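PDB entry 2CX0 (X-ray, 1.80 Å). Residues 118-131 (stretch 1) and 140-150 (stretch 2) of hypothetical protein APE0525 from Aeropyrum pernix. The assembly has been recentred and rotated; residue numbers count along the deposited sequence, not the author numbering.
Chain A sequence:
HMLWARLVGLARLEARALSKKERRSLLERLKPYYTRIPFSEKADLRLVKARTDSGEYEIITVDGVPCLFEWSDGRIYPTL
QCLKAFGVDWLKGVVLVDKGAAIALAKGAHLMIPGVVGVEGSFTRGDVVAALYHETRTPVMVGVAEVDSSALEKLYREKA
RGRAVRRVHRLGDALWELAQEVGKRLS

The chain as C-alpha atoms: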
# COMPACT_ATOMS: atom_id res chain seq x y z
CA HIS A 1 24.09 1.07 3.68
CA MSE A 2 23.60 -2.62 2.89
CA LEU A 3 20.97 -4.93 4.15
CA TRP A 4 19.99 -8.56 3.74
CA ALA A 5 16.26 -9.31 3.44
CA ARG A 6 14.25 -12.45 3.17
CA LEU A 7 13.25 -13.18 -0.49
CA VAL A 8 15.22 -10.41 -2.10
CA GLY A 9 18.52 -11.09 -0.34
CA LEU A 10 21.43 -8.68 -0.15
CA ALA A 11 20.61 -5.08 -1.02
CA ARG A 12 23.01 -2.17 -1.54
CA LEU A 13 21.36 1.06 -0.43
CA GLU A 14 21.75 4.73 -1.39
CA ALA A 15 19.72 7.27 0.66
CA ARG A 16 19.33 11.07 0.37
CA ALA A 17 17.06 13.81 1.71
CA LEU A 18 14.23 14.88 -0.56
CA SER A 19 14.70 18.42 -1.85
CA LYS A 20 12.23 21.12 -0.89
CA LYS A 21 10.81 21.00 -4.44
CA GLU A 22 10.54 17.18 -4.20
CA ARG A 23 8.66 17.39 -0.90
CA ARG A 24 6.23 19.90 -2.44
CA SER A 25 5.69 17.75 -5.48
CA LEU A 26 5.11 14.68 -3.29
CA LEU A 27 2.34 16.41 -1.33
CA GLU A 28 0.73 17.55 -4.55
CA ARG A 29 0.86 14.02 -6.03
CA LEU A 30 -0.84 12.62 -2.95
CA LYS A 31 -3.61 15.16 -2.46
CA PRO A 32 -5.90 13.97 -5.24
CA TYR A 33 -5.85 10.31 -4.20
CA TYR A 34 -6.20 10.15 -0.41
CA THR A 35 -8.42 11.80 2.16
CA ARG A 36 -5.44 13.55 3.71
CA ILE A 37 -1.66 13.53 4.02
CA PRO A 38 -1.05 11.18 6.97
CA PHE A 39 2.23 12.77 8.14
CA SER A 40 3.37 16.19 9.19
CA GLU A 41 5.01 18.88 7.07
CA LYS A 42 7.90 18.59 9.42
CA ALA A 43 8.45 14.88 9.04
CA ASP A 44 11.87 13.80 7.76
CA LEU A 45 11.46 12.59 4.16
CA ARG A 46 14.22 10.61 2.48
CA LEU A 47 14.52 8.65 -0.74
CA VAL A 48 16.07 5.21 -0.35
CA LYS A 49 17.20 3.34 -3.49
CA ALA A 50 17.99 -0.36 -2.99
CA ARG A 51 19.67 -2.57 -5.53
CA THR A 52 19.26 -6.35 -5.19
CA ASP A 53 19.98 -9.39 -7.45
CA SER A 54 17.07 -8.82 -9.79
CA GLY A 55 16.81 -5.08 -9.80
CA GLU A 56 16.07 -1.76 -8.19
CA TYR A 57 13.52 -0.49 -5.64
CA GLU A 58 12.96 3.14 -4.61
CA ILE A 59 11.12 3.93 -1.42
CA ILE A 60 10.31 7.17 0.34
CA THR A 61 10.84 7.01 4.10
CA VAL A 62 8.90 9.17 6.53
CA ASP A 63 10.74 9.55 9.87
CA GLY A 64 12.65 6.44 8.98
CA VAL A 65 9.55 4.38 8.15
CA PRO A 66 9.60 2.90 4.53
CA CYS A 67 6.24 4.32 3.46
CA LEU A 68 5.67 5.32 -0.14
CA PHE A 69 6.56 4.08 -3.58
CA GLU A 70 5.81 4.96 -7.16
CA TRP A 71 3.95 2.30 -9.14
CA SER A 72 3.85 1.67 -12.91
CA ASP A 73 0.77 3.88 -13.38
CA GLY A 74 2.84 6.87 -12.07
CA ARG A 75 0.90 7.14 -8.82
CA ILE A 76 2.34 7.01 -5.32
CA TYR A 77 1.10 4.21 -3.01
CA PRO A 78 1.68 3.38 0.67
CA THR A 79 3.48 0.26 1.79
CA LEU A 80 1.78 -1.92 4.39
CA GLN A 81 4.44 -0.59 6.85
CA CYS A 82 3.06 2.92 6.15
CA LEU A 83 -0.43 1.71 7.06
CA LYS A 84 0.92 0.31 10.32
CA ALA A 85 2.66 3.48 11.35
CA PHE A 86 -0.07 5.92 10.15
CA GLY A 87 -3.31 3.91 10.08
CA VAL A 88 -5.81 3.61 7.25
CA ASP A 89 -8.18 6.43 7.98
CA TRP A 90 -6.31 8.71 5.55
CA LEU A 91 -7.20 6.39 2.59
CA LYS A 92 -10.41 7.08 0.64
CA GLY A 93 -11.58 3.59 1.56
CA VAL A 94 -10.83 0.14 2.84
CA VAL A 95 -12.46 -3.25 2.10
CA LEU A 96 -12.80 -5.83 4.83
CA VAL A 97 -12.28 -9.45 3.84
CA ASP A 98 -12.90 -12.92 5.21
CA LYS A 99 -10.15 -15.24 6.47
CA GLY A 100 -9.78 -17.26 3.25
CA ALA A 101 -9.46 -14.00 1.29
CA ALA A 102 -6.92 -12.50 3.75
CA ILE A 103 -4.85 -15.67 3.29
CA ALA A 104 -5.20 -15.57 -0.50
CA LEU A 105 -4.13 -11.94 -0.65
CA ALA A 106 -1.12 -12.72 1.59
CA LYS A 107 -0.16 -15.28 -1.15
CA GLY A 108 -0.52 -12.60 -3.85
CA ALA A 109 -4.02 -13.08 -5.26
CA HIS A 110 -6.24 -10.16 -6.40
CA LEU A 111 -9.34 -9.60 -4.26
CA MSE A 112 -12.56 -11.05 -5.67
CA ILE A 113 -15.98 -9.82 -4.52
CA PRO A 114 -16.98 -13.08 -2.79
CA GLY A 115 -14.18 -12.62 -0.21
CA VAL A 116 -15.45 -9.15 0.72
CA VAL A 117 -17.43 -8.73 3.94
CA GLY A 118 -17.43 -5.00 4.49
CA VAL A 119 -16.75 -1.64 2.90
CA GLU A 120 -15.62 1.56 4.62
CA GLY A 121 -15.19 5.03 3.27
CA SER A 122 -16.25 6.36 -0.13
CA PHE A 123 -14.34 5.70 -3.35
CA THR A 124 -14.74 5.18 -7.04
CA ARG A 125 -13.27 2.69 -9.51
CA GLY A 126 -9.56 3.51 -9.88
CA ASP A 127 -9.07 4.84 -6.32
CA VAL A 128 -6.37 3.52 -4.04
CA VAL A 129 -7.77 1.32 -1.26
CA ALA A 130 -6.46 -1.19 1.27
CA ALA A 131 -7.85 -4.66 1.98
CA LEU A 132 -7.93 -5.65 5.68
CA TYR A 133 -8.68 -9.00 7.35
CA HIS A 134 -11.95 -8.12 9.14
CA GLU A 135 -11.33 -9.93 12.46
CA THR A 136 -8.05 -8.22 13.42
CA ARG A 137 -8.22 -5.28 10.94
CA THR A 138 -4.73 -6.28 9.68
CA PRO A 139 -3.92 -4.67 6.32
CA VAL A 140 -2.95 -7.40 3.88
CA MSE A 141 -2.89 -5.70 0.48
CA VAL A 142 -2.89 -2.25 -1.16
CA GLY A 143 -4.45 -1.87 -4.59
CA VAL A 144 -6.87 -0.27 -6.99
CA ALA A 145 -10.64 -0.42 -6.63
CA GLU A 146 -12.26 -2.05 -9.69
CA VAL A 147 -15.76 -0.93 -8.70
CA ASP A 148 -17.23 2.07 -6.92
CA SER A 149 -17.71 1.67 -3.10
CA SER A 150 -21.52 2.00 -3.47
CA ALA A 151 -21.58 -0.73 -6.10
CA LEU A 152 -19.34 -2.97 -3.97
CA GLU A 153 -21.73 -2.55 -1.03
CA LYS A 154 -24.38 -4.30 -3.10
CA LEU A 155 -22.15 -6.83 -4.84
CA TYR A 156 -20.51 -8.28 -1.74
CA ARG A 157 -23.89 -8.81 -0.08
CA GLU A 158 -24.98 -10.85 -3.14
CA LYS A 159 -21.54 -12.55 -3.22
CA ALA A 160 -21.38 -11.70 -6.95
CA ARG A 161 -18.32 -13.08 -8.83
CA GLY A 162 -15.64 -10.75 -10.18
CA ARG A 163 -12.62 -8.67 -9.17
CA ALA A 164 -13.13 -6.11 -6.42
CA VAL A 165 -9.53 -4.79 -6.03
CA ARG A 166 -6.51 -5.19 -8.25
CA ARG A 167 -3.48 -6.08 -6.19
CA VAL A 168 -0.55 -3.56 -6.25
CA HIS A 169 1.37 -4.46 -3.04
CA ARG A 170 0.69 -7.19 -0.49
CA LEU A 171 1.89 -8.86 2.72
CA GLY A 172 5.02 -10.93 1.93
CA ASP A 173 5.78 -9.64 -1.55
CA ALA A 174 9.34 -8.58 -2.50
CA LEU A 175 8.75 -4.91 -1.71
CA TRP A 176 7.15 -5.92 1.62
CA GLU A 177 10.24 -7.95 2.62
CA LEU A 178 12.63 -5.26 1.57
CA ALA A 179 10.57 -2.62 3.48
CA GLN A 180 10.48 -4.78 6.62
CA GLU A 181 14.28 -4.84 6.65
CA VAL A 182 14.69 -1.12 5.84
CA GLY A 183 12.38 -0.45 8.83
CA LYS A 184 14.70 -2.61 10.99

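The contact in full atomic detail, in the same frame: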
# COMPACT_ATOMS: atom_id res chain seq x y z
N GLY A 118 -17.14 -6.34 3.97
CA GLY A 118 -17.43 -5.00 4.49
C GLY A 118 -16.73 -3.95 3.67
O GLY A 118 -15.70 -4.24 3.02
N VAL A 119 -17.33 -2.77 3.63
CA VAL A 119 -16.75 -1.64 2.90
C VAL A 119 -16.76 -0.39 3.78
O VAL A 119 -17.78 -0.11 4.44
CB VAL A 119 -17.52 -1.29 1.65
CG1 VAL A 119 -16.94 -0.00 1.03
CG2 VAL A 119 -17.49 -2.47 0.66
N GLU A 120 -15.65 0.36 3.82
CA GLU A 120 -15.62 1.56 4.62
C GLU A 120 -15.12 2.69 3.77
O GLU A 120 -14.23 2.51 2.89
CB GLU A 120 -14.65 1.43 5.83
CG GLU A 120 -15.18 0.54 6.93
CD GLU A 120 -14.14 0.19 8.00
OE1 GLU A 120 -13.06 0.82 8.06
OE2 GLU A 120 -14.43 -0.71 8.80
N GLY A 121 -15.64 3.88 4.06
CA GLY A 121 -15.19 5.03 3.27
C GLY A 121 -16.02 5.20 2.02
O GLY A 121 -17.07 4.55 1.87
N SER A 122 -15.54 6.05 1.11
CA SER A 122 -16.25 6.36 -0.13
C SER A 122 -15.19 6.43 -1.23
O SER A 122 -14.20 7.14 -1.09
CB SER A 122 -16.96 7.70 0.04
OG SER A 122 -17.66 8.03 -1.14
N PHE A 123 -15.35 5.68 -2.31
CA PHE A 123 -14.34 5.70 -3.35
C PHE A 123 -14.95 5.28 -4.67
O PHE A 123 -16.06 4.69 -4.70
CB PHE A 123 -13.16 4.77 -3.00
CG PHE A 123 -13.55 3.37 -2.65
CD1 PHE A 123 -13.74 2.40 -3.64
CD2 PHE A 123 -13.69 3.00 -1.30
CE1 PHE A 123 -14.08 1.07 -3.27
CE2 PHE A 123 -14.02 1.72 -0.94
CZ PHE A 123 -14.22 0.74 -1.93
N THR A 124 -14.24 5.58 -5.74
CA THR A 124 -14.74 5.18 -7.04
C THR A 124 -13.73 4.24 -7.69
O THR A 124 -12.59 4.13 -7.23
CB THR A 124 -14.97 6.44 -7.96
OG1 THR A 124 -13.74 7.14 -8.09
CG2 THR A 124 -15.97 7.37 -7.33
N ARG A 125 -14.15 3.57 -8.77
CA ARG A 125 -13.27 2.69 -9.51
C ARG A 125 -11.98 3.47 -9.79
O ARG A 125 -12.04 4.65 -10.16
CB ARG A 125 -13.95 2.29 -10.85
CG ARG A 125 -13.04 1.69 -11.90
CD ARG A 125 -13.85 1.02 -13.00
NE ARG A 125 -15.21 0.79 -12.55
CZ ARG A 125 -15.95 -0.28 -12.86
NH1 ARG A 125 -15.46 -1.24 -13.63
NH2 ARG A 125 -17.19 -0.35 -12.39
N GLY A 126 -10.82 2.83 -9.59
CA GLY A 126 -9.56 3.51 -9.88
C GLY A 126 -8.88 4.12 -8.66
O GLY A 126 -7.67 4.44 -8.71
N ASP A 127 -9.63 4.28 -7.57
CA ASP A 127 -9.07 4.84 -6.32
C ASP A 127 -8.21 3.83 -5.62
O ASP A 127 -8.43 2.59 -5.79
CB ASP A 127 -10.17 5.22 -5.35
CG ASP A 127 -10.72 6.65 -5.61
OD1 ASP A 127 -9.97 7.43 -6.21
OD2 ASP A 127 -11.86 6.94 -5.20
N VAL A 128 -7.25 4.34 -4.85
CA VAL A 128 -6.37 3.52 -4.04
C VAL A 128 -7.12 3.11 -2.76
O VAL A 128 -7.65 3.95 -2.05
CB VAL A 128 -5.12 4.29 -3.61
CG1 VAL A 128 -4.21 3.37 -2.77
CG2 VAL A 128 -4.39 4.86 -4.86
N VAL A 129 -7.15 1.80 -2.49
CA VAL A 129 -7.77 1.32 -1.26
C VAL A 129 -6.91 0.22 -0.66
O VAL A 129 -6.01 -0.32 -1.34
CB VAL A 129 -9.18 0.74 -1.51
CG1 VAL A 129 -10.10 1.82 -2.11
CG2 VAL A 129 -9.09 -0.57 -2.48
N ALA A 130 -7.18 -0.12 0.61
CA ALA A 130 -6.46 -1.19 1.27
C ALA A 130 -7.45 -2.29 1.63
O ALA A 130 -8.60 -1.96 1.96
CB ALA A 130 -5.77 -0.71 2.60
N ALA A 131 -7.00 -3.55 1.58
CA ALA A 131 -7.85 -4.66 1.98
C ALA A 131 -7.36 -5.12 3.37
O ALA A 131 -6.17 -5.41 3.54
CB ALA A 131 -7.75 -5.82 1.01
N VAL A 140 -3.68 -6.34 4.57
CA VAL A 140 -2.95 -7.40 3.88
C VAL A 140 -2.56 -7.06 2.43
O VAL A 140 -1.68 -7.71 1.84
CB VAL A 140 -3.76 -8.77 3.89
CG1 VAL A 140 -3.97 -9.23 5.33
CG2 VAL A 140 -5.09 -8.57 3.27
N MSE A 141 -3.22 -6.06 1.85
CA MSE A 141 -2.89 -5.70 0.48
C MSE A 141 -3.34 -4.26 0.20
O MSE A 141 -4.29 -3.74 0.79
CB MSE A 141 -3.60 -6.66 -0.48
CG MSE A 141 -3.42 -6.34 -2.04
SE MSE A 141 -4.93 -5.26 -2.71
CE MSE A 141 -6.14 -6.79 -3.09
N VAL A 142 -2.60 -3.61 -0.70
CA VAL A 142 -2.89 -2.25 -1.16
C VAL A 142 -3.11 -2.41 -2.65
O VAL A 142 -2.33 -3.11 -3.30
CB VAL A 142 -1.66 -1.29 -0.91
CG1 VAL A 142 -1.81 -0.06 -1.72
CG2 VAL A 142 -1.67 -0.88 0.64
N GLY A 143 -4.15 -1.77 -3.17
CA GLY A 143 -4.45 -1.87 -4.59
C GLY A 143 -5.45 -0.85 -5.14
O GLY A 143 -5.71 0.21 -4.55
N VAL A 144 -5.99 -1.18 -6.31
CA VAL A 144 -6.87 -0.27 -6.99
C VAL A 144 -8.29 -0.81 -7.04
O VAL A 144 -8.52 -1.95 -7.47
CB VAL A 144 -6.32 -0.02 -8.44
CG1 VAL A 144 -7.25 1.01 -9.18
CG2 VAL A 144 -4.86 0.46 -8.38
N ALA A 145 -9.24 0.02 -6.62
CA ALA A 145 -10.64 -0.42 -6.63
C ALA A 145 -11.07 -0.63 -8.09
O ALA A 145 -10.80 0.19 -8.95
CB ALA A 145 -11.56 0.65 -5.97
N GLU A 146 -11.73 -1.75 -8.36
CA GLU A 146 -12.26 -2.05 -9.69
C GLU A 146 -13.72 -1.69 -9.81
O GLU A 146 -14.29 -1.75 -10.91
CB GLU A 146 -12.12 -3.52 -10.02
CG GLU A 146 -10.69 -3.91 -10.23
CD GLU A 146 -10.36 -4.24 -11.68
OE1 GLU A 146 -11.23 -4.82 -12.39
OE2 GLU A 146 -9.24 -3.97 -12.12
N VAL A 147 -14.34 -1.34 -8.70
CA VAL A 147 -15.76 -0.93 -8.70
C VAL A 147 -15.95 0.20 -7.71
O VAL A 147 -15.15 0.35 -6.78
CB VAL A 147 -16.68 -2.10 -8.32
CG1 VAL A 147 -16.68 -3.12 -9.45
CG2 VAL A 147 -16.23 -2.73 -7.01
N ASP A 148 -17.01 0.97 -7.86
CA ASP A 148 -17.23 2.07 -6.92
C ASP A 148 -17.60 1.44 -5.54
O ASP A 148 -18.14 0.31 -5.50
CB ASP A 148 -18.40 2.93 -7.39
CG ASP A 148 -18.15 3.65 -8.73
OD1 ASP A 148 -19.14 4.21 -9.28
OD2 ASP A 148 -17.00 3.69 -9.22
N SER A 149 -17.33 2.16 -4.44
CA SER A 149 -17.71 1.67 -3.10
C SER A 149 -19.24 1.43 -2.99
O SER A 149 -19.69 0.47 -2.34
CB SER A 149 -17.28 2.67 -2.01
OG SER A 149 -17.82 3.95 -2.31
N SER A 150 -20.07 2.27 -3.61
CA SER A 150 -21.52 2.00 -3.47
C SER A 150 -21.93 0.76 -4.27
O SER A 150 -22.87 0.04 -3.91
CB SER A 150 -22.31 3.21 -3.93
OG SER A 150 -22.05 3.40 -5.28
O HOH W 1 -19.12 5.02 -4.60
O HOH W 2 -18.54 0.47 -10.11

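Where two antiparallel strands run out, side chains can supplement the backbone pairing, and residues 118-131 and 140-150 of APE0525 illustrate how. Val128-Ala131 pairs with Met141-Val144 in antiparallel register: Val129 N donates to Gly143 O and Gly143 N to Val129 O, both at 3.0 Å, and Ala131 N reaches Met141 O at 2.8 Å. At the end Ala131 O accepts from Val140 N (2.9 Å) and only weakly from Met141 N (3.5 Å). Val128, Ala130, Val142 and Val144 share one face of the sheet; Val129, Ala131 and selenomethionine Met141 share the other. Gly143 also belongs in this second row, but a CB there would lie 2.9 Å from Met141 SE, so the bulky side chain, with chi1 t and chi3 m, occupies the space glycine leaves free.

Beyond the ladder, Ala145 N donates to Asp127 O (2.8 Å) and Gly126 N to Ala145 O (2.7 Å), while a type II turn bends Thr124 to Asp127. Gly126, at phi 98°, suits that turn because a CB would jam against the preceding carbonyl. Asp127, chi1 m, braces it by accepting from Thr124 N at OD2 (2.8 Å). Asp148 plays a comparable role across the gap: its m rotamer brings OD2 to Arg125 N (2.9 Å), although its CA-to-CB bond points sideways.

Ser149 completes the join. With chi1 p, its OG accepts from Phe123 N (3.0 Å), while its own N donates to Phe123 O (2.8 Å). Phe123, also p, lays a ring face beneath Ser149 CB, 3.5 Å from the ring centroid, and brings CD1 to 3.6 Å from Ala145 CB. A small polar residue thus serves both backbone and ring. Arg125 extends its guanidinium over Glu146 O and Val147 CA, and a water links its NH2 to Asp148 N. Together the stretches bury 876 Å², leaving Val147 O without a polar partner.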